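Long-range contacts in 2-dehydropantoate 2-reductase (Porphyromonas gingivalis, PDB 2QYT), which probably catalyses the NADPH-dependent reduction of 2-dehydropantoate (ketopantoate) to pantoate, a step of pantothenate biosynthesis: residues Asp85-Cys90 with Gln109-Leu114; Val134-Cys139 with Phe161-Gly166. One frame throughout, in Å; residues are numbered along the deposited sequence.

Contact 1 of 2, residues Asp85-Cys90 with Gln109-Leu114; sequences DYILFC and QNTKIL. With EDO (1,2-ethanediol), chain G.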
ATOM      1  N   ASP A  85     -14.806  -3.219  11.384  1.00 13.43           N
ATOM      2  CA  ASP A  85     -13.797  -2.589  12.241  1.00 14.75           C
ATOM      3  C   ASP A  85     -12.586  -1.987  11.475  1.00 14.77           C
ATOM      4  O   ASP A  85     -12.062  -0.958  11.884  1.00 14.54           O
ATOM      5  CB  ASP A  85     -13.399  -3.571  13.357  1.00 13.97           C
ATOM      6  CG  ASP A  85     -14.605  -3.975  14.178  1.00 15.46           C
ATOM      7  OD1 ASP A  85     -15.180  -3.092  14.797  1.00 14.82           O
ATOM      8  OD2 ASP A  85     -15.036  -5.137  14.159  1.00 18.22           O
ATOM      9  N   TYR A  86     -12.188  -2.655  10.394  1.00 14.38           N
ATOM     10  CA  TYR A  86     -10.998  -2.301   9.592  1.00 15.68           C
ATOM     11  C   TYR A  86     -11.349  -2.462   8.143  1.00 15.11           C
ATOM     12  O   TYR A  86     -11.938  -3.449   7.762  1.00 15.00           O
ATOM     13  CB  TYR A  86      -9.790  -3.178   9.945  1.00 13.76           C
ATOM     14  CG  TYR A  86      -9.480  -3.178  11.441  1.00 14.07           C
ATOM     15  CD1 TYR A  86      -9.866  -4.260  12.275  1.00 15.43           C
ATOM     16  CD2 TYR A  86      -8.815  -2.093  12.034  1.00 12.86           C
ATOM     17  CE1 TYR A  86      -9.565  -4.246  13.670  1.00 16.26           C
ATOM     18  CE2 TYR A  86      -8.531  -2.071  13.451  1.00 12.37           C
ATOM     19  CZ  TYR A  86      -8.894  -3.142  14.230  1.00 13.71           C
ATOM     20  OH  TYR A  86      -8.566  -3.092  15.567  1.00 14.82           O
ATOM     21  N   ILE A  87     -11.068  -1.421   7.377  1.00 15.18           N
ATOM     22  CA  ILE A  87     -11.057  -1.511   5.951  1.00 14.71           C
ATOM     23  C   ILE A  87      -9.610  -1.394   5.472  1.00 16.62           C
ATOM     24  O   ILE A  87      -8.918  -0.390   5.724  1.00 16.99           O
ATOM     25  CB  ILE A  87     -11.893  -0.404   5.290  1.00 15.59           C
ATOM     26  CG1 ILE A  87     -13.357  -0.514   5.730  1.00 13.39           C
ATOM     27  CG2 ILE A  87     -11.729  -0.449   3.729  1.00 13.07           C
ATOM     28  CD1 ILE A  87     -14.205   0.758   5.423  1.00 14.28           C
ATOM     29  N   LEU A  88      -9.173  -2.429   4.755  1.00 15.66           N
ATOM     30  CA  LEU A  88      -7.891  -2.414   4.023  1.00 17.78           C
ATOM     31  C   LEU A  88      -8.214  -1.949   2.602  1.00 16.89           C
ATOM     32  O   LEU A  88      -8.970  -2.621   1.870  1.00 16.78           O
ATOM     33  CB  LEU A  88      -7.335  -3.853   4.007  1.00 16.47           C
ATOM     34  CG  LEU A  88      -6.330  -4.285   5.061  1.00 17.72           C
ATOM     35  CD1 LEU A  88      -6.569  -3.777   6.440  1.00 18.45           C
ATOM     36  CD2 LEU A  88      -6.056  -5.832   5.007  1.00 19.66           C
ATOM     37  N   PHE A  89      -7.720  -0.769   2.259  1.00 16.51           N
ATOM     38  CA  PHE A  89      -8.097  -0.093   1.028  1.00 16.75           C
ATOM     39  C   PHE A  89      -6.958  -0.391   0.055  1.00 17.67           C
ATOM     40  O   PHE A  89      -5.853   0.073   0.234  1.00 18.33           O
ATOM     41  CB  PHE A  89      -8.277   1.419   1.304  1.00 16.62           C
ATOM     42  CG  PHE A  89      -8.806   2.206   0.128  1.00 16.08           C
ATOM     43  CD1 PHE A  89     -10.181   2.316  -0.091  1.00 14.95           C
ATOM     44  CD2 PHE A  89      -7.922   2.836  -0.763  1.00 21.49           C
ATOM     45  CE1 PHE A  89     -10.686   3.045  -1.173  1.00 16.11           C
ATOM     46  CE2 PHE A  89      -8.412   3.576  -1.887  1.00 22.68           C
ATOM     47  CZ  PHE A  89      -9.805   3.687  -2.067  1.00 20.23           C
ATOM     48  N   CYS A  90      -7.249  -1.193  -0.964  1.00 19.56           N
ATOM     49  CA  CYS A  90      -6.257  -1.815  -1.833  1.00 20.59           C
ATOM     50  C   CYS A  90      -6.610  -1.693  -3.310  1.00 22.38           C
ATOM     51  O   CYS A  90      -6.204  -2.515  -4.120  1.00 22.63           O
ATOM     52  CB  CYS A  90      -6.083  -3.299  -1.448  1.00 20.00           C
ATOM     53  SG  CYS A  90      -5.647  -3.533   0.317  1.00 19.79           S
ATOM     54  N   GLN A 109     -18.876   3.560  13.419  1.00 23.99           N
ATOM     55  CA  GLN A 109     -18.288   4.211  14.603  1.00 26.26           C
ATOM     56  C   GLN A 109     -16.849   3.848  14.812  1.00 25.51           C
ATOM     57  O   GLN A 109     -15.997   4.729  14.899  1.00 27.25           O
ATOM     58  CB  GLN A 109     -19.090   3.895  15.897  1.00 26.54           C
ATOM     59  CG  GLN A 109     -18.205   3.730  17.190  1.00 29.67           C
ATOM     60  CD  GLN A 109     -18.960   3.754  18.552  1.00 29.33           C
ATOM     61  OE1 GLN A 109     -20.116   3.299  18.679  1.00 32.02           O
ATOM     62  NE2 GLN A 109     -18.275   4.268  19.584  1.00 32.07           N
ATOM     63  N   ASN A 110     -16.572   2.558  14.851  1.00 24.70           N
ATOM     64  CA  ASN A 110     -15.240   2.090  15.177  1.00 23.64           C
ATOM     65  C   ASN A 110     -14.270   1.982  14.015  1.00 21.88           C
ATOM     66  O   ASN A 110     -13.086   1.658  14.233  1.00 22.09           O
ATOM     67  CB  ASN A 110     -15.334   0.734  15.895  1.00 24.69           C
ATOM     68  CG  ASN A 110     -16.123   0.822  17.208  1.00 27.39           C
ATOM     69  OD1 ASN A 110     -15.941   1.775  17.998  1.00 32.31           O
ATOM     70  ND2 ASN A 110     -17.010  -0.152  17.442  1.00 25.61           N
ATOM     71  N   THR A 111     -14.736   2.259  12.796  1.00 19.96           N
ATOM     72  CA  THR A 111     -13.991   1.855  11.600  1.00 17.56           C
ATOM     73  C   THR A 111     -12.695   2.597  11.443  1.00 17.69           C
ATOM     74  O   THR A 111     -12.656   3.822  11.612  1.00 18.68           O
ATOM     75  CB  THR A 111     -14.804   1.996  10.308  1.00 16.09           C
ATOM     76  OG1 THR A 111     -16.046   1.349  10.487  1.00 17.45           O
ATOM     77  CG2 THR A 111     -14.060   1.345   9.103  1.00 13.67           C
ATOM     78  N   LYS A 112     -11.644   1.842  11.124  1.00 17.49           N
ATOM     79  CA  LYS A 112     -10.319   2.383  10.767  1.00 17.90           C
ATOM     80  C   LYS A 112      -9.968   1.898   9.359  1.00 18.80           C
ATOM     81  O   LYS A 112     -10.190   0.743   9.024  1.00 19.74           O
ATOM     82  CB  LYS A 112      -9.227   1.952  11.747  1.00 17.48           C
ATOM     83  CG  LYS A 112      -9.520   2.265  13.238  1.00 16.94           C
ATOM     84  CD  LYS A 112      -9.581   3.780  13.450  1.00 16.08           C
ATOM     85  CE  LYS A 112      -9.797   4.158  14.888  1.00 15.29           C
ATOM     86  NZ  LYS A 112     -11.082   3.720  15.377  1.00 17.03           N
ATOM     87  N   ILE A 113      -9.471   2.813   8.541  1.00 18.88           N
ATOM     88  CA  ILE A 113      -9.181   2.551   7.172  1.00 19.98           C
ATOM     89  C   ILE A 113      -7.682   2.627   7.018  1.00 20.71           C
ATOM     90  O   ILE A 113      -7.048   3.585   7.510  1.00 21.54           O
ATOM     91  CB  ILE A 113      -9.864   3.577   6.236  1.00 19.78           C
ATOM     92  CG1 ILE A 113     -11.382   3.611   6.490  1.00 20.51           C
ATOM     93  CG2 ILE A 113      -9.598   3.241   4.798  1.00 21.00           C
ATOM     94  CD1 ILE A 113     -12.050   4.778   5.857  1.00 22.70           C
ATOM     95  N   LEU A 114      -7.137   1.597   6.354  1.00 20.49           N
ATOM     96  CA  LEU A 114      -5.725   1.462   6.012  1.00 21.24           C
ATOM     97  C   LEU A 114      -5.518   1.450   4.489  1.00 20.63           C
ATOM     98  O   LEU A 114      -5.723   0.425   3.856  1.00 18.87           O
ATOM     99  CB  LEU A 114      -5.189   0.124   6.540  1.00 22.27           C
ATOM    100  CG  LEU A 114      -4.207   0.127   7.708  1.00 23.45           C
ATOM    101  CD1 LEU A 114      -3.645  -1.259   8.027  1.00 17.55           C
ATOM    102  CD2 LEU A 114      -3.103   1.096   7.325  1.00 24.72           C
TER
HETATM  103  C1  EDO G 320      -3.881  -4.493  -4.472  1.00 15.83           C
HETATM  104  O1  EDO G 320      -5.125  -5.166  -4.265  1.00  5.65           O
HETATM  105  C2  EDO G 320      -3.316  -4.757  -5.869  1.00 13.90           C
HETATM  106  O2  EDO G 320      -1.901  -4.813  -5.749  1.00 18.20           O
HETATM  107  O   HOH W   1     -11.480  -0.631  14.653  1.00 13.40           O
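Tyr86, Ile87 and Leu88 pair with Lys112, Ile113 and Leu114 as neighbouring parallel strands of the Rossmann-type sheet. Helix 96-103 lies in the connection between them. Strand 86-89 has strand 9-14 on its other side, and 111-115 is an edge strand of the parallel sheet. Past the end of strand 86-89, Cys90 O lies near O1 of an ethanediol. This molecule also bonds to Gly17 N and Gly20 N of a glycine-rich turn, consistent with a nucleotide site.

Four backbone hydrogen bonds join the strands. Lys112 N donates to Asp85 O and Ile87 N to Lys112 O. Leu114 N reaches Ile87 O at 2.7 Å, almost in line with the carbonyl. Phe89 N gives to Leu114 O at 2.8 Å from 39° above the carbonyl plane.

Apolar packing occurs on both faces. On one, Ile87 CD1 lies 3.7 Å from Thr111 CG2 and also reaches Ile113 CG1. Ile113 CG2, anti to its backbone N, is 4.2 Å from Phe89 CB. On the other, Leu88 and Leu114 run side by side, with Leu88 CD1 4.1 Å from Leu114 CB. Lys112 CB sits beside Tyr86 CD2 on this face.

Polar groups gather near the start of the strands. Lys112, bent at chi2 and chi4, has its NZ bonded to Asn110 O and salt-bridged to Asp173. Tyr86 OH bonds to Asp173 O and Arg176 NE, and Asp85 OD2 to Lys10 N. A water lies 2.8 Å from both Asp85 O and Asn110 O, close enough to donate to either. It stands over one face of the Tyr86 ring, offset toward its rim.

Contact 2 of 2, residues Val134-Cys139 with Phe161-Gly166; sequences VVWKGC and FYFGSG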
ATOM      1  N   VAL A 134     -10.042   8.203  11.794  1.00 18.49           N
ATOM      2  CA  VAL A 134     -10.555   7.056  11.003  1.00 17.71           C
ATOM      3  C   VAL A 134      -9.484   6.499  10.028  1.00 16.20           C
ATOM      4  O   VAL A 134      -9.416   5.315   9.769  1.00 16.12           O
ATOM      5  CB  VAL A 134     -11.871   7.438  10.219  1.00 17.31           C
ATOM      6  CG1 VAL A 134     -12.263   6.365   9.213  1.00 17.47           C
ATOM      7  CG2 VAL A 134     -13.045   7.699  11.176  1.00 16.83           C
ATOM      8  N   VAL A 135      -8.636   7.359   9.501  1.00 15.96           N
ATOM      9  CA  VAL A 135      -7.726   6.928   8.441  1.00 15.71           C
ATOM     10  C   VAL A 135      -6.327   6.762   9.036  1.00 14.70           C
ATOM     11  O   VAL A 135      -5.778   7.702   9.559  1.00 14.58           O
ATOM     12  CB  VAL A 135      -7.750   7.918   7.222  1.00 16.67           C
ATOM     13  CG1 VAL A 135      -6.700   7.530   6.156  1.00 15.77           C
ATOM     14  CG2 VAL A 135      -9.177   8.034   6.628  1.00 15.56           C
ATOM     15  N   TRP A 136      -5.790   5.544   8.998  1.00 14.59           N
ATOM     16  CA  TRP A 136      -4.409   5.303   9.378  1.00 15.22           C
ATOM     17  C   TRP A 136      -3.519   5.280   8.125  1.00 15.37           C
ATOM     18  O   TRP A 136      -4.014   5.397   7.035  1.00 15.94           O
ATOM     19  CB  TRP A 136      -4.302   3.982  10.131  1.00 15.26           C
ATOM     20  CG  TRP A 136      -4.973   3.960  11.513  1.00 16.84           C
ATOM     21  CD1 TRP A 136      -5.386   5.042  12.281  1.00 16.04           C
ATOM     22  CD2 TRP A 136      -5.221   2.798  12.299  1.00 14.65           C
ATOM     23  NE1 TRP A 136      -5.872   4.598  13.479  1.00 14.78           N
ATOM     24  CE2 TRP A 136      -5.806   3.228  13.507  1.00 16.10           C
ATOM     25  CE3 TRP A 136      -5.028   1.419  12.080  1.00 15.08           C
ATOM     26  CZ2 TRP A 136      -6.209   2.324  14.510  1.00 16.06           C
ATOM     27  CZ3 TRP A 136      -5.431   0.525  13.074  1.00 15.67           C
ATOM     28  CH2 TRP A 136      -6.018   0.986  14.268  1.00 15.40           C
ATOM     29  N   LYS A 137      -2.208   5.179   8.300  1.00 15.67           N
ATOM     30  CA  LYS A 137      -1.255   5.140   7.200  1.00 15.95           C
ATOM     31  C   LYS A 137      -0.687   3.740   7.146  1.00 15.99           C
ATOM     32  O   LYS A 137      -0.524   3.096   8.179  1.00 15.43           O
ATOM     33  CB  LYS A 137      -0.111   6.111   7.465  1.00 16.58           C
ATOM     34  CG  LYS A 137      -0.607   7.509   7.657  1.00 18.92           C
ATOM     35  CD  LYS A 137       0.480   8.533   7.590  1.00 24.08           C
ATOM     36  CE  LYS A 137      -0.148   9.870   7.942  1.00 27.99           C
ATOM     37  NZ  LYS A 137       0.860  10.949   8.088  1.00 32.64           N
ATOM     38  N   GLY A 138      -0.394   3.269   5.947  1.00 16.20           N
ATOM     39  CA  GLY A 138       0.203   1.952   5.801  1.00 17.63           C
ATOM     40  C   GLY A 138       1.016   1.845   4.533  1.00 17.87           C
ATOM     41  O   GLY A 138       0.857   2.656   3.622  1.00 16.71           O
ATOM     42  N   CYS A 139       1.945   0.883   4.507  1.00 18.67           N
ATOM     43  CA  CYS A 139       2.602   0.505   3.283  1.00 19.13           C
ATOM     44  C   CYS A 139       3.104  -0.933   3.362  1.00 20.26           C
ATOM     45  O   CYS A 139       3.425  -1.442   4.442  1.00 21.85           O
ATOM     46  CB  CYS A 139       3.746   1.464   2.944  1.00 19.70           C
ATOM     47  SG  CYS A 139       5.185   1.287   4.016  1.00 18.35           S
ATOM     48  N   PHE A 161       4.371  -5.572   6.147  1.00 14.52           N
ATOM     49  CA  PHE A 161       3.143  -4.823   6.251  1.00 14.40           C
ATOM     50  C   PHE A 161       3.450  -3.903   7.427  1.00 14.92           C
ATOM     51  O   PHE A 161       3.664  -4.363   8.568  1.00 15.83           O
ATOM     52  CB  PHE A 161       1.993  -5.799   6.563  1.00 14.25           C
ATOM     53  CG  PHE A 161       0.594  -5.190   6.622  1.00 15.20           C
ATOM     54  CD1 PHE A 161      -0.395  -5.583   5.695  1.00 14.26           C
ATOM     55  CD2 PHE A 161       0.226  -4.323   7.647  1.00 13.92           C
ATOM     56  CE1 PHE A 161      -1.703  -5.077   5.776  1.00 13.60           C
ATOM     57  CE2 PHE A 161      -1.080  -3.797   7.717  1.00 13.17           C
ATOM     58  CZ  PHE A 161      -2.043  -4.183   6.786  1.00 13.74           C
ATOM     59  N   TYR A 162       3.513  -2.601   7.137  1.00 15.05           N
ATOM     60  CA  TYR A 162       3.650  -1.564   8.172  1.00 15.87           C
ATOM     61  C   TYR A 162       2.412  -0.714   8.265  1.00 14.51           C
ATOM     62  O   TYR A 162       1.806  -0.402   7.259  1.00 14.84           O
ATOM     63  CB  TYR A 162       4.821  -0.640   7.849  1.00 16.06           C
ATOM     64  CG  TYR A 162       6.134  -1.330   7.816  1.00 17.35           C
ATOM     65  CD1 TYR A 162       6.865  -1.519   8.986  1.00 15.60           C
ATOM     66  CD2 TYR A 162       6.668  -1.780   6.608  1.00 17.55           C
ATOM     67  CE1 TYR A 162       8.121  -2.159   8.951  1.00 17.41           C
ATOM     68  CE2 TYR A 162       7.925  -2.408   6.570  1.00 20.61           C
ATOM     69  CZ  TYR A 162       8.630  -2.592   7.743  1.00 17.56           C
ATOM     70  OH  TYR A 162       9.839  -3.211   7.717  1.00 18.75           O
ATOM     71  N   PHE A 163       2.030  -0.310   9.461  1.00 15.01           N
ATOM     72  CA  PHE A 163       0.843   0.558   9.567  1.00 15.72           C
ATOM     73  C   PHE A 163       0.901   1.333  10.850  1.00 16.05           C
ATOM     74  O   PHE A 163       1.723   1.023  11.712  1.00 16.94           O
ATOM     75  CB  PHE A 163      -0.445  -0.279   9.492  1.00 15.76           C
ATOM     76  CG  PHE A 163      -0.831  -0.886  10.804  1.00 15.35           C
ATOM     77  CD1 PHE A 163      -1.779  -0.243  11.630  1.00 13.52           C
ATOM     78  CD2 PHE A 163      -0.221  -2.067  11.237  1.00 14.20           C
ATOM     79  CE1 PHE A 163      -2.144  -0.793  12.874  1.00 14.44           C
ATOM     80  CE2 PHE A 163      -0.554  -2.622  12.472  1.00 13.68           C
ATOM     81  CZ  PHE A 163      -1.544  -1.974  13.296  1.00 14.98           C
ATOM     82  N   GLY A 164       0.045   2.339  10.979  1.00 16.85           N
ATOM     83  CA  GLY A 164      -0.036   3.110  12.208  1.00 16.49           C
ATOM     84  C   GLY A 164      -0.845   4.360  12.089  1.00 18.00           C
ATOM     85  O   GLY A 164      -1.099   4.828  10.984  1.00 16.45           O
ATOM     86  N   SER A 165      -1.300   4.862  13.255  1.00 21.10           N
ATOM     87  CA  SER A 165      -2.082   6.106  13.397  1.00 23.17           C
ATOM     88  C   SER A 165      -1.232   7.393  13.254  1.00 25.62           C
ATOM     89  O   SER A 165      -1.760   8.458  12.930  1.00 27.37           O
ATOM     90  CB  SER A 165      -2.745   6.151  14.786  1.00 23.19           C
ATOM     91  OG  SER A 165      -1.780   6.169  15.858  1.00 21.70           O
ATOM     92  N   GLY A 166       0.060   7.300  13.532  1.00 26.47           N
ATOM     93  CA  GLY A 166       0.909   8.465  13.556  1.00 28.97           C
ATOM     94  C   GLY A 166       1.057   9.044  14.957  1.00 30.40           C
ATOM     95  O   GLY A 166       2.073   9.685  15.257  1.00 31.02           O
TER
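Trp136 packs against Phe163, Gly164 and Ser165 where two antiparallel strands, 137-148 and 158-164, meet in the mixed sheet. Trp136 CB rests 3.4 Å from Gly164 O. CG is anti to the carbonyl carbon, chi1 -68°, and stays near Gly164 O and Ser165 CA. Trp136 CD1 comes to 3.6 Å from Ser165 CA, and Trp136 NE1 to 3.7 Å from Ser165 CB. Ser165 N stands over one face of the indole, offset toward the rim. On the six-membered ring, CE3 meets Phe163 CD1 and CE1. Trp136 CZ3 is 3.5 Å from Phe163 CE1. The planes of the Trp136 six-membered ring and the Phe163 ring are 29° apart, but the rings are slid past each other and barely overlap.

Four backbone hydrogen bonds follow; that from Lys137 N to Gly164 O is nearly straight (173°). Lys137 and Gly164 form a hydrogen-bonded pair, as do Cys139 and Tyr162. Gly138 faces Phe163 in the non-hydrogen-bonded pair between them, where Gly138 CA and Phe163 CA are only 4.1 Å apart.

Polar tips find partners elsewhere. Lys137 runs out extended beyond CG, and its NZ forms salt bridges with Asp195 and Glu124. Ser165 OG bonds to Glu174. Outside the pair, the Tyr162 ring stacks on Tyr197. At the Cys139 end, Cys139 O lies at the edge of the Tyr162 ring, and Cys139 SG is 4.3 Å from Tyr162 CD2.

Overall arrangement
Both contacts are largely buried, with centres about 10 Å apart. Contact 1 joins parallel strands of the Rossmann-type sheet. Contact 2 joins antiparallel strands of the mixed sheet. The segment leading into strand 137-148 borders strand 111-115: Ile113 N and O probably bond to Val134 O and Trp136 N, and Leu114 packs on Phe161 and Phe163. Their side-chain chemistry differs. Aliphatic branches fill much of contact 1, whose Asn110 end is exposed, whereas aromatic rings and two glycines mark contact 2. Both reach helix 172-183 with polar side chains.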